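Long-range contacts in TarM (Staphylococcus aureus subsp. aureus 21178, PDB 4X7R), which belongs to the group 1 glycosyl transferase family of GT-B fold and binds uridine-5'-diphosphate and a glycan: residues V8-V13 / D42-Y47; I38-Y43 / M66-E71; N310-F315 / M413-P418. The protein carries 1 engineered substitution. All blocks are in the same frame, centred on the assembly; numbering follows the deposited sequence.

Contact 1: residues V8-V13 / D42-Y47; sequences VHELDV and DYKGNY. With SUS (2-deoxy-3,6-di-O-sulfo-2-(sulfoamino)-alpha-D-glucopyranose), chain C; BDP (beta-D-glucopyranuronic acid), chain B.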
loop_
_atom_site.group_PDB
_atom_site.type_symbol
_atom_site.label_atom_id
_atom_site.label_comp_id
_atom_site.label_asym_id
_atom_site.label_seq_id
_atom_site.Cartn_x
_atom_site.Cartn_y
_atom_site.Cartn_z
ATOM N N VAL A 8 4.818 6.078 5.593
ATOM C CA VAL A 8 4.605 4.786 4.931
ATOM C C VAL A 8 5.767 4.550 3.945
ATOM O O VAL A 8 6.446 5.504 3.539
ATOM C CB VAL A 8 3.196 4.752 4.262
ATOM C CG1 VAL A 8 3.086 5.684 3.039
ATOM C CG2 VAL A 8 2.763 3.342 3.914
ATOM N N HIS A 9 6.000 3.293 3.565
ATOM C CA HIS A 9 7.039 2.952 2.609
ATOM C C HIS A 9 6.896 3.748 1.299
ATOM O O HIS A 9 7.829 4.453 0.911
ATOM C CB HIS A 9 6.987 1.441 2.326
ATOM C CG HIS A 9 7.858 1.017 1.195
ATOM N ND1 HIS A 9 9.190 1.395 1.129
ATOM C CD2 HIS A 9 7.572 0.223 0.136
ATOM C CE1 HIS A 9 9.654 0.866 0.012
ATOM N NE2 HIS A 9 8.726 0.141 -0.613
ATOM N N GLU A 10 5.733 3.634 0.633
ATOM C CA GLU A 10 5.460 4.244 -0.674
ATOM C C GLU A 10 3.986 4.504 -0.863
ATOM O O GLU A 10 3.150 4.001 -0.096
ATOM C CB GLU A 10 5.875 3.262 -1.794
ATOM C CG GLU A 10 4.956 2.043 -1.942
ATOM C CD GLU A 10 5.200 1.156 -3.148
ATOM O OE1 GLU A 10 5.289 1.671 -4.286
ATOM O OE2 GLU A 10 5.221 -0.076 -2.956
ATOM N N LEU A 11 3.668 5.251 -1.930
ATOM C CA LEU A 11 2.317 5.504 -2.423
ATOM C C LEU A 11 2.292 5.011 -3.856
ATOM O O LEU A 11 3.261 5.190 -4.587
ATOM C CB LEU A 11 1.931 6.996 -2.395
ATOM C CG LEU A 11 1.672 7.652 -1.033
ATOM C CD1 LEU A 11 1.255 9.089 -1.222
ATOM C CD2 LEU A 11 0.615 6.879 -0.209
ATOM N N ASP A 12 1.208 4.359 -4.240
ATOM C CA ASP A 12 0.976 3.863 -5.584
ATOM C C ASP A 12 -0.520 3.781 -5.874
ATOM O O ASP A 12 -1.327 3.878 -4.944
ATOM C CB ASP A 12 1.707 2.525 -5.865
ATOM C CG ASP A 12 2.232 2.459 -7.296
ATOM O OD1 ASP A 12 1.788 3.275 -8.132
ATOM O OD2 ASP A 12 3.099 1.611 -7.571
ATOM N N VAL A 13 -0.881 3.598 -7.155
ATOM C CA VAL A 13 -2.258 3.572 -7.674
ATOM C C VAL A 13 -3.102 2.311 -7.444
ATOM O O VAL A 13 -4.330 2.384 -7.601
ATOM C CB VAL A 13 -2.351 4.045 -9.147
ATOM C CG1 VAL A 13 -1.894 5.490 -9.288
ATOM C CG2 VAL A 13 -1.567 3.120 -10.077
ATOM N N ASP A 42 10.554 5.253 -0.555
ATOM C CA ASP A 42 11.014 4.496 -1.710
ATOM C C ASP A 42 11.493 5.429 -2.831
ATOM O O ASP A 42 11.231 6.642 -2.828
ATOM C CB ASP A 42 9.864 3.614 -2.254
ATOM C CG ASP A 42 8.735 4.443 -2.831
ATOM O OD1 ASP A 42 8.362 5.457 -2.203
ATOM O OD2 ASP A 42 8.209 4.066 -3.899
ATOM N N TYR A 43 12.090 4.815 -3.842
ATOM C CA TYR A 43 12.577 5.486 -5.017
ATOM C C TYR A 43 11.685 5.116 -6.190
ATOM O O TYR A 43 11.494 3.936 -6.487
ATOM C CB TYR A 43 14.048 5.071 -5.321
ATOM C CG TYR A 43 14.528 5.723 -6.598
ATOM C CD1 TYR A 43 14.879 7.071 -6.623
ATOM C CD2 TYR A 43 14.515 5.026 -7.805
ATOM C CE1 TYR A 43 15.272 7.690 -7.807
ATOM C CE2 TYR A 43 14.882 5.638 -8.999
ATOM C CZ TYR A 43 15.275 6.965 -8.994
ATOM O OH TYR A 43 15.591 7.575 -10.180
ATOM N N LYS A 44 11.164 6.117 -6.869
ATOM C CA LYS A 44 10.425 5.940 -8.122
ATOM C C LYS A 44 10.977 7.001 -9.063
ATOM O O LYS A 44 11.269 8.109 -8.619
ATOM C CB LYS A 44 8.906 6.148 -7.950
ATOM C CG LYS A 44 8.185 4.964 -7.323
ATOM C CD LYS A 44 6.661 5.109 -7.476
ATOM C CE LYS A 44 5.925 3.921 -6.878
ATOM N NZ LYS A 44 5.865 3.996 -5.394
ATOM N N GLY A 45 11.134 6.638 -10.328
ATOM C CA GLY A 45 11.568 7.553 -11.366
ATOM C C GLY A 45 10.429 8.464 -11.816
ATOM O O GLY A 45 10.689 9.565 -12.299
ATOM N N ASN A 46 9.144 8.039 -11.635
ATOM C CA ASN A 46 7.934 8.768 -12.063
ATOM C C ASN A 46 6.917 9.068 -10.917
ATOM O O ASN A 46 5.708 8.886 -11.108
ATOM C CB ASN A 46 7.241 7.959 -13.176
ATOM C CG ASN A 46 6.591 6.651 -12.721
ATOM O OD1 ASN A 46 6.920 6.072 -11.676
ATOM N ND2 ASN A 46 5.607 6.187 -13.472
ATOM N N TYR A 47 7.386 9.554 -9.759
ATOM C CA TYR A 47 6.486 9.852 -8.640
ATOM C C TYR A 47 5.424 10.918 -8.929
ATOM O O TYR A 47 4.270 10.783 -8.493
ATOM C CB TYR A 47 7.240 10.180 -7.350
ATOM C CG TYR A 47 6.975 9.179 -6.253
ATOM C CD1 TYR A 47 5.674 8.785 -5.939
ATOM C CD2 TYR A 47 8.021 8.644 -5.507
ATOM C CE1 TYR A 47 5.428 7.841 -4.944
ATOM C CE2 TYR A 47 7.781 7.724 -4.489
ATOM C CZ TYR A 47 6.481 7.336 -4.206
ATOM O OH TYR A 47 6.241 6.395 -3.240
HETATM N N2 SUS C . 12.240 0.057 3.541
HETATM C C1 SUS C . 12.529 -1.937 2.124
HETATM S S1 SUS C . 12.624 1.536 2.661
HETATM C C2 SUS C . 11.559 -0.888 2.637
HETATM S S2 SUS C . 8.803 -4.259 -1.298
HETATM C C3 SUS C . 10.363 -1.570 3.336
HETATM O O3 SUS C . 9.379 -0.592 3.735
HETATM S S3 SUS C . 9.132 -0.368 5.225
HETATM C C4 SUS C . 9.705 -2.650 2.466
HETATM O O4 SUS C . 8.808 -3.330 3.322
HETATM C C5 SUS C . 10.793 -3.626 1.892
HETATM O O5 SUS C . 11.841 -2.854 1.234
HETATM C C6 SUS C . 10.276 -4.558 0.798
HETATM O O6 SUS C . 9.762 -3.743 -0.240
HETATM O O1S SUS C . 11.325 2.255 2.307
HETATM O O2S SUS C . 13.501 2.370 3.583
HETATM O O3S SUS C . 13.378 1.209 1.373
HETATM O O4S SUS C . 8.274 -3.054 -2.083
HETATM O O5S SUS C . 9.559 -5.223 -2.215
HETATM O O6S SUS C . 7.628 -4.984 -0.633
HETATM O O7S SUS C . 8.748 -1.709 5.818
HETATM O O8S SUS C . 7.994 0.628 5.457
HETATM O O9S SUS C . 10.398 0.146 5.901
HETATM C C1 BDP B . 7.595 -3.621 2.628
HETATM C C2 BDP B . 7.078 -5.007 3.102
HETATM C C3 BDP B . 5.715 -5.317 2.482
HETATM C C4 BDP B . 4.720 -4.099 2.624
HETATM C C5 BDP B . 5.424 -2.787 2.133
HETATM C C6 BDP B . 4.527 -1.538 2.265
HETATM O O2 BDP B . 8.013 -6.010 2.729
HETATM O O3 BDP B . 5.171 -6.498 3.113
HETATM O O4 BDP B . 3.610 -4.352 1.767
HETATM O O5 BDP B . 6.644 -2.576 2.894
HETATM O O6A BDP B . 4.308 -1.105 3.422
HETATM O O6B BDP B . 4.146 -0.995 1.200
#
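Glu10 and Lys44 are brought together by turns at different points of their chains: chi1 of Glu10 (72°) sets CG between the backbone N and the carbonyl carbon, and the later torsions carry the carboxylate outward, whereas Lys44 runs extended to CE and bends only at chi4 (77°) to place NZ. The two side chains cross at about a right angle, and Lys44 NZ meets the anti lone pair of Glu10 OE1 at 2.6 Å. Lys44 NZ also reaches Asp42 OD2 at 2.8 Å, on the syn side, and Leu11 O at 3.0 Å, from above the carbonyl plane. A long, flexible cation suits this spot, because Glu10 OE1 and Asp42 OD2 lie 3.8 Å apart and their repulsion is probably offset by the lysine.

Both loops follow neighbouring parallel strands, 3-7 and 36-40, at the C-terminal edge of a Rossmann-like sheet, where proteins of GT-B fold place ligand-binding loops. Tyr47 ties them further: its OH accepts a nearly straight bond (170°) from Leu11 N at 3.1 Å and donates to the syn lone pair of Asp42 OD1 at 2.5 Å, while Lys44 CD covers the centre of its ring.

His9 faces the glycan. His9 ND1 donates to SUS O1S at 2.6 Å; SUS C4 lies over the centre of one ring face, with Glu10 CB nearer the rim of the opposite face, and His9 CE1 rests 3.6 Å from Asp42 CB.

Contact 2: residues I38-Y43 / M66-E71; sequences IVTFDY and MYNVFE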
loop_
_atom_site.group_PDB
_atom_site.type_symbol
_atom_site.label_atom_id
_atom_site.label_comp_id
_atom_site.label_asym_id
_atom_site.label_seq_id
_atom_site.Cartn_x
_atom_site.Cartn_y
_atom_site.Cartn_z
ATOM N N ILE A 38 1.830 13.136 3.766
ATOM C CA ILE A 38 2.379 11.784 3.706
ATOM C C ILE A 38 3.869 11.829 3.415
ATOM O O ILE A 38 4.293 12.575 2.538
ATOM C CB ILE A 38 1.568 10.927 2.701
ATOM C CG1 ILE A 38 0.030 10.882 3.148
ATOM C CG2 ILE A 38 2.180 9.510 2.557
ATOM C CD1 ILE A 38 -0.956 10.134 2.235
ATOM N N VAL A 39 4.664 11.068 4.184
ATOM C CA VAL A 39 6.124 10.947 3.986
ATOM C C VAL A 39 6.406 9.518 3.505
ATOM O O VAL A 39 6.018 8.568 4.185
ATOM C CB VAL A 39 6.938 11.271 5.260
ATOM C CG1 VAL A 39 8.448 11.227 4.976
ATOM C CG2 VAL A 39 6.512 12.614 5.867
ATOM N N THR A 40 7.043 9.374 2.327
ATOM C CA THR A 40 7.434 8.086 1.744
ATOM C C THR A 40 8.960 7.981 1.670
ATOM O O THR A 40 9.650 8.999 1.761
ATOM C CB THR A 40 6.731 7.809 0.417
ATOM O OG1 THR A 40 7.150 8.775 -0.559
ATOM C CG2 THR A 40 5.211 7.772 0.557
ATOM N N PHE A 41 9.485 6.738 1.529
ATOM C CA PHE A 41 10.920 6.475 1.549
ATOM C C PHE A 41 11.429 5.685 0.351
ATOM O O PHE A 41 12.627 5.507 0.226
ATOM C CB PHE A 41 11.320 5.795 2.894
ATOM C CG PHE A 41 10.864 6.574 4.115
ATOM C CD1 PHE A 41 11.589 7.669 4.574
ATOM C CD2 PHE A 41 9.702 6.210 4.803
ATOM C CE1 PHE A 41 11.155 8.407 5.688
ATOM C CE2 PHE A 41 9.263 6.949 5.905
ATOM C CZ PHE A 41 9.988 8.051 6.339
ATOM N N ASP A 42 10.554 5.253 -0.555
ATOM C CA ASP A 42 11.014 4.496 -1.710
ATOM C C ASP A 42 11.493 5.429 -2.831
ATOM O O ASP A 42 11.231 6.642 -2.828
ATOM C CB ASP A 42 9.864 3.614 -2.254
ATOM C CG ASP A 42 8.735 4.443 -2.831
ATOM O OD1 ASP A 42 8.362 5.457 -2.203
ATOM O OD2 ASP A 42 8.209 4.066 -3.899
ATOM N N TYR A 43 12.090 4.815 -3.842
ATOM C CA TYR A 43 12.577 5.486 -5.017
ATOM C C TYR A 43 11.685 5.116 -6.190
ATOM O O TYR A 43 11.494 3.936 -6.487
ATOM C CB TYR A 43 14.048 5.071 -5.321
ATOM C CG TYR A 43 14.528 5.723 -6.598
ATOM C CD1 TYR A 43 14.879 7.071 -6.623
ATOM C CD2 TYR A 43 14.515 5.026 -7.805
ATOM C CE1 TYR A 43 15.272 7.690 -7.807
ATOM C CE2 TYR A 43 14.882 5.638 -8.999
ATOM C CZ TYR A 43 15.275 6.965 -8.994
ATOM O OH TYR A 43 15.591 7.575 -10.180
ATOM N N MET A 66 2.868 14.765 -0.721
ATOM C CA MET A 66 3.738 13.640 -0.456
ATOM C C MET A 66 5.151 14.161 -0.399
ATOM O O MET A 66 5.654 14.713 -1.381
ATOM C CB MET A 66 3.608 12.475 -1.433
ATOM C CG MET A 66 4.410 11.255 -0.967
ATOM S SD MET A 66 4.935 10.098 -2.265
ATOM C CE MET A 66 5.959 11.260 -3.323
ATOM N N TYR A 67 5.787 14.016 0.758
ATOM C CA TYR A 67 7.209 14.317 0.937
ATOM C C TYR A 67 7.945 12.973 0.749
ATOM O O TYR A 67 7.575 11.989 1.371
ATOM C CB TYR A 67 7.487 14.844 2.339
ATOM C CG TYR A 67 6.846 16.180 2.602
ATOM C CD1 TYR A 67 7.388 17.355 2.071
ATOM C CD2 TYR A 67 5.715 16.286 3.413
ATOM C CE1 TYR A 67 6.815 18.605 2.343
ATOM C CE2 TYR A 67 5.139 17.528 3.690
ATOM C CZ TYR A 67 5.680 18.681 3.140
ATOM O OH TYR A 67 5.124 19.896 3.417
ATOM N N ASN A 68 8.926 12.916 -0.149
ATOM C CA ASN A 68 9.693 11.706 -0.400
ATOM C C ASN A 68 11.201 12.016 -0.218
ATOM O O ASN A 68 11.660 13.074 -0.633
ATOM C CB ASN A 68 9.362 11.136 -1.779
ATOM C CG ASN A 68 10.211 9.939 -2.150
ATOM O OD1 ASN A 68 11.293 10.059 -2.758
ATOM N ND2 ASN A 68 9.762 8.761 -1.745
ATOM N N VAL A 69 11.940 11.118 0.444
ATOM C CA VAL A 69 13.380 11.265 0.746
ATOM C C VAL A 69 14.235 11.526 -0.515
ATOM O O VAL A 69 15.055 12.423 -0.486
ATOM C CB VAL A 69 13.934 10.094 1.634
ATOM C CG1 VAL A 69 13.799 8.735 0.942
ATOM C CG2 VAL A 69 15.386 10.352 2.054
ATOM N N PHE A 70 14.057 10.735 -1.600
ATOM C CA PHE A 70 14.814 10.925 -2.847
ATOM C C PHE A 70 14.400 12.197 -3.543
ATOM O O PHE A 70 15.275 12.937 -3.985
ATOM C CB PHE A 70 14.753 9.696 -3.768
ATOM C CG PHE A 70 15.339 8.495 -3.070
ATOM C CD1 PHE A 70 16.703 8.434 -2.779
ATOM C CD2 PHE A 70 14.512 7.492 -2.568
ATOM C CE1 PHE A 70 17.233 7.361 -2.054
ATOM C CE2 PHE A 70 15.045 6.407 -1.859
ATOM C CZ PHE A 70 16.398 6.340 -1.616
ATOM N N GLU A 71 13.083 12.509 -3.549
ATOM C CA GLU A 71 12.547 13.742 -4.162
ATOM C C GLU A 71 13.094 15.002 -3.517
ATOM O O GLU A 71 13.360 15.960 -4.220
ATOM C CB GLU A 71 11.001 13.765 -4.127
ATOM C CG GLU A 71 10.376 12.729 -5.045
ATOM C CD GLU A 71 10.530 12.963 -6.537
ATOM O OE1 GLU A 71 10.472 14.138 -6.968
ATOM O OE2 GLU A 71 10.684 11.966 -7.277
#
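Asn68 ND2 spends both its hydrogens on the segment across from it, at 2.9 Å to Thr40 OG1 (171°) and at 2.8 Å to Asp42 O, with both acceptors close to the amide plane. Asn68 CG stands anti to the backbone N, and the amide, turned about chi2, offers its oxygen to the helix: Asn68 OD1 accepts from Glu71 N at 3.1 Å, on a lone pair, and weakly from Phe70 N. Asparagine suits the position because one flat group can cap helix 69-78 as N-cap residue and fix the neighbouring strand end. Thr40 OG1 also has Met66 SD beside it, 3.1 Å away, the two side chains crossing at about a right angle.

The strand residues 38-40 and 66-68 run parallel, their axes 25° apart. Tyr67 N donates to Ile38 O at 2.7 Å and Thr40 N to Tyr67 O at 2.8 Å; Val69 N to Thr40 O is a weak continuation. Ile38, Thr40, Met66 and Asn68 share one face of the sheet, Val39 and Tyr67 the other.

Beyond the strands, the edge of the Tyr43 ring points at the face of Phe70, a T-shaped pair with centroids 5.7 Å apart and planes at 82°. Tyr43 CB packs against Phe70 CD2 at 3.7 Å, and Asp42 O sits at the edge of the Phe70 ring.

Strands 36-40 and 66-68 belong to one beta-alpha-beta unit whose helix 47-56 lays Tyr47 on Thr40, Met66 and Asn68. Helix 203-214 covers Tyr67 through Tyr210 and Leu214, and strand 175-182 of the antiparallel sheet meets Tyr43 and Phe70, while Tyr43 OH bonds to His152.

Contact 3: residues N310-F315 / M413-P418; sequences NAPKHF and MISKRP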
loop_
_atom_site.group_PDB
_atom_site.type_symbol
_atom_site.label_atom_id
_atom_site.label_comp_id
_atom_site.label_asym_id
_atom_site.label_seq_id
_atom_site.Cartn_x
_atom_site.Cartn_y
_atom_site.Cartn_z
ATOM N N ASN A 310 -23.417 9.227 -0.102
ATOM C CA ASN A 310 -24.831 8.907 -0.280
ATOM C C ASN A 310 -24.971 7.419 -0.582
ATOM O O ASN A 310 -24.103 6.839 -1.228
ATOM C CB ASN A 310 -25.412 9.725 -1.416
ATOM C CG ASN A 310 -25.794 11.109 -0.992
ATOM O OD1 ASN A 310 -24.957 12.018 -0.930
ATOM N ND2 ASN A 310 -27.068 11.288 -0.677
ATOM N N ALA A 311 -26.042 6.784 -0.116
ATOM C CA ALA A 311 -26.249 5.367 -0.415
ATOM C C ALA A 311 -26.747 5.240 -1.870
ATOM O O ALA A 311 -27.418 6.169 -2.342
ATOM C CB ALA A 311 -27.275 4.775 0.539
ATOM N N PRO A 312 -26.430 4.138 -2.607
ATOM C CA PRO A 312 -26.957 4.002 -3.977
ATOM C C PRO A 312 -28.473 4.074 -3.922
ATOM O O PRO A 312 -29.081 3.412 -3.072
ATOM C CB PRO A 312 -26.493 2.608 -4.411
ATOM C CG PRO A 312 -25.392 2.260 -3.500
ATOM C CD PRO A 312 -25.656 2.946 -2.210
ATOM N N LYS A 313 -29.072 4.938 -4.770
ATOM C CA LYS A 313 -30.519 5.179 -4.816
ATOM C C LYS A 313 -31.361 3.911 -4.976
ATOM O O LYS A 313 -32.478 3.862 -4.466
ATOM C CB LYS A 313 -30.886 6.274 -5.844
ATOM C CG LYS A 313 -30.435 6.008 -7.281
ATOM C CD LYS A 313 -30.357 7.308 -8.078
ATOM C CE LYS A 313 -30.594 7.112 -9.557
ATOM N NZ LYS A 313 -32.043 6.999 -9.883
ATOM N N HIS A 314 -30.797 2.872 -5.632
ATOM C CA HIS A 314 -31.459 1.591 -5.862
ATOM C C HIS A 314 -30.721 0.394 -5.275
ATOM O O HIS A 314 -29.492 0.339 -5.289
ATOM C CB HIS A 314 -31.716 1.357 -7.363
ATOM C CG HIS A 314 -32.823 2.190 -7.927
ATOM N ND1 HIS A 314 -32.573 3.194 -8.845
ATOM C CD2 HIS A 314 -34.153 2.141 -7.682
ATOM C CE1 HIS A 314 -33.753 3.716 -9.134
ATOM N NE2 HIS A 314 -34.733 3.117 -8.454
ATOM N N PHE A 315 -31.501 -0.577 -4.785
ATOM C CA PHE A 315 -31.016 -1.839 -4.254
ATOM C C PHE A 315 -30.866 -2.826 -5.402
ATOM O O PHE A 315 -31.724 -2.879 -6.292
ATOM C CB PHE A 315 -31.999 -2.414 -3.224
ATOM C CG PHE A 315 -31.864 -1.859 -1.826
ATOM C CD1 PHE A 315 -30.776 -2.200 -1.025
ATOM C CD2 PHE A 315 -32.848 -1.037 -1.290
ATOM C CE1 PHE A 315 -30.661 -1.703 0.275
ATOM C CE2 PHE A 315 -32.734 -0.541 0.012
ATOM C CZ PHE A 315 -31.646 -0.885 0.789
ATOM N N MET A 413 -21.288 -1.749 3.847
ATOM C CA MET A 413 -22.359 -1.412 4.786
ATOM C C MET A 413 -22.833 0.025 4.587
ATOM O O MET A 413 -24.045 0.279 4.631
ATOM C CB MET A 413 -21.923 -1.687 6.221
ATOM C CG MET A 413 -21.858 -3.177 6.515
ATOM S SD MET A 413 -21.212 -3.589 8.139
ATOM C CE MET A 413 -22.551 -3.054 9.168
ATOM N N ILE A 414 -21.893 0.948 4.298
ATOM C CA ILE A 414 -22.226 2.355 3.982
ATOM C C ILE A 414 -23.107 2.410 2.702
ATOM O O ILE A 414 -24.088 3.149 2.670
ATOM C CB ILE A 414 -20.967 3.255 3.895
ATOM C CG1 ILE A 414 -20.253 3.309 5.252
ATOM C CG2 ILE A 414 -21.299 4.680 3.402
ATOM C CD1 ILE A 414 -18.825 3.630 5.151
ATOM N N SER A 415 -22.813 1.553 1.700
ATOM C CA SER A 415 -23.609 1.482 0.471
ATOM C C SER A 415 -24.838 0.580 0.616
ATOM O O SER A 415 -25.395 0.154 -0.393
ATOM C CB SER A 415 -22.740 1.063 -0.708
ATOM O OG SER A 415 -21.926 2.155 -1.098
ATOM N N LYS A 416 -25.272 0.297 1.872
ATOM C CA LYS A 416 -26.438 -0.554 2.201
ATOM C C LYS A 416 -26.332 -1.983 1.623
ATOM O O LYS A 416 -27.347 -2.595 1.272
ATOM C CB LYS A 416 -27.768 0.117 1.801
ATOM C CG LYS A 416 -28.087 1.423 2.509
ATOM C CD LYS A 416 -29.430 1.948 2.026
ATOM C CE LYS A 416 -29.850 3.207 2.738
ATOM N NZ LYS A 416 -31.064 3.820 2.124
ATOM N N ARG A 417 -25.092 -2.502 1.516
ATOM C CA ARG A 417 -24.796 -3.848 1.014
ATOM C C ARG A 417 -24.410 -4.693 2.229
ATOM O O ARG A 417 -23.368 -4.451 2.837
ATOM C CB ARG A 417 -23.675 -3.835 -0.074
ATOM C CG ARG A 417 -23.948 -2.913 -1.289
ATOM C CD ARG A 417 -25.394 -2.968 -1.752
ATOM N NE ARG A 417 -25.670 -2.252 -2.998
ATOM C CZ ARG A 417 -26.682 -1.402 -3.168
ATOM N NH1 ARG A 417 -27.471 -1.084 -2.150
ATOM N NH2 ARG A 417 -26.897 -0.847 -4.351
ATOM N N PRO A 418 -25.291 -5.595 2.691
ATOM C CA PRO A 418 -24.960 -6.365 3.909
ATOM C C PRO A 418 -23.784 -7.307 3.717
ATOM O O PRO A 418 -23.522 -7.767 2.605
ATOM C CB PRO A 418 -26.264 -7.101 4.246
ATOM C CG PRO A 418 -27.017 -7.180 2.953
ATOM C CD PRO A 418 -26.608 -5.985 2.130
#
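The Schellman motif that ends helix 407-414 brings Ser415, Lys416 and Arg417 against the loop that holds Ala311, Pro312 and Phe315. Lys416, at positive phi (58°), is its C-prime residue, and its N donates to Met413 O at 3.0 Å, while Arg417 N returns to Ala412 O.

Arg417 carries the polar part of the contact. Arg417 NH2 donates to His314 O at 3.0 Å (152°), lying in that carbonyl's plane. Pro312 CG lies 3.5 Å above one face of the Arg417 guanidinium, toward its rim, so a flat cation is matched by a compact, rigid ring. Pro312 also presses its CD against Ser415 O, 3.3 Å away; proline, with no N-H to satisfy, probably suits the place.

Lys416 contributes its methylene chain rather than its charge to the contact. The extended chain crosses Phe315 at about a right angle; Lys416 CD is 3.8 Å from Phe315 CZ, and Lys416 CE is 3.7 Å from the small CB of Ala311. Lys416 O lies at the edge of the Phe315 ring, 3.6 Å from CE1, and the ring is tilted by 35° from the guanidinium plane of Arg417.

Arg417 also reaches the end of helix 386-391, NE bonding to Leu390 O and NH2 to Glu391 O, carbonyls that would favour its positive charge. From helix 460-477, Arg471 bonds to Ile414 O and meets Ala311, so the loop before strand 320-324 is packed among three helices of the C-terminal Rossmann-like domain.

In the fold
Contacts 1 and 2 form one continuous region, their centres 7 Å apart, and share Asp42 and Tyr43. Strand 36-40 and the residue after it join them: Val8 N lies 3.1 Å from Val39 O and His9 O 2.9 Å from Phe41 N, both probable hydrogen bonds. Each contributes a residue to the glycan pocket, His9 from contact 1 and Phe41 from contact 2. Contact 3 belongs to the other Rossmann-like domain, its centre 33 Å from that of contact 1 and 37 Å from that of contact 2; nearest atoms are about 19 Å away in both cases. There, the Ile414 side chain is about 9 Å from UDP.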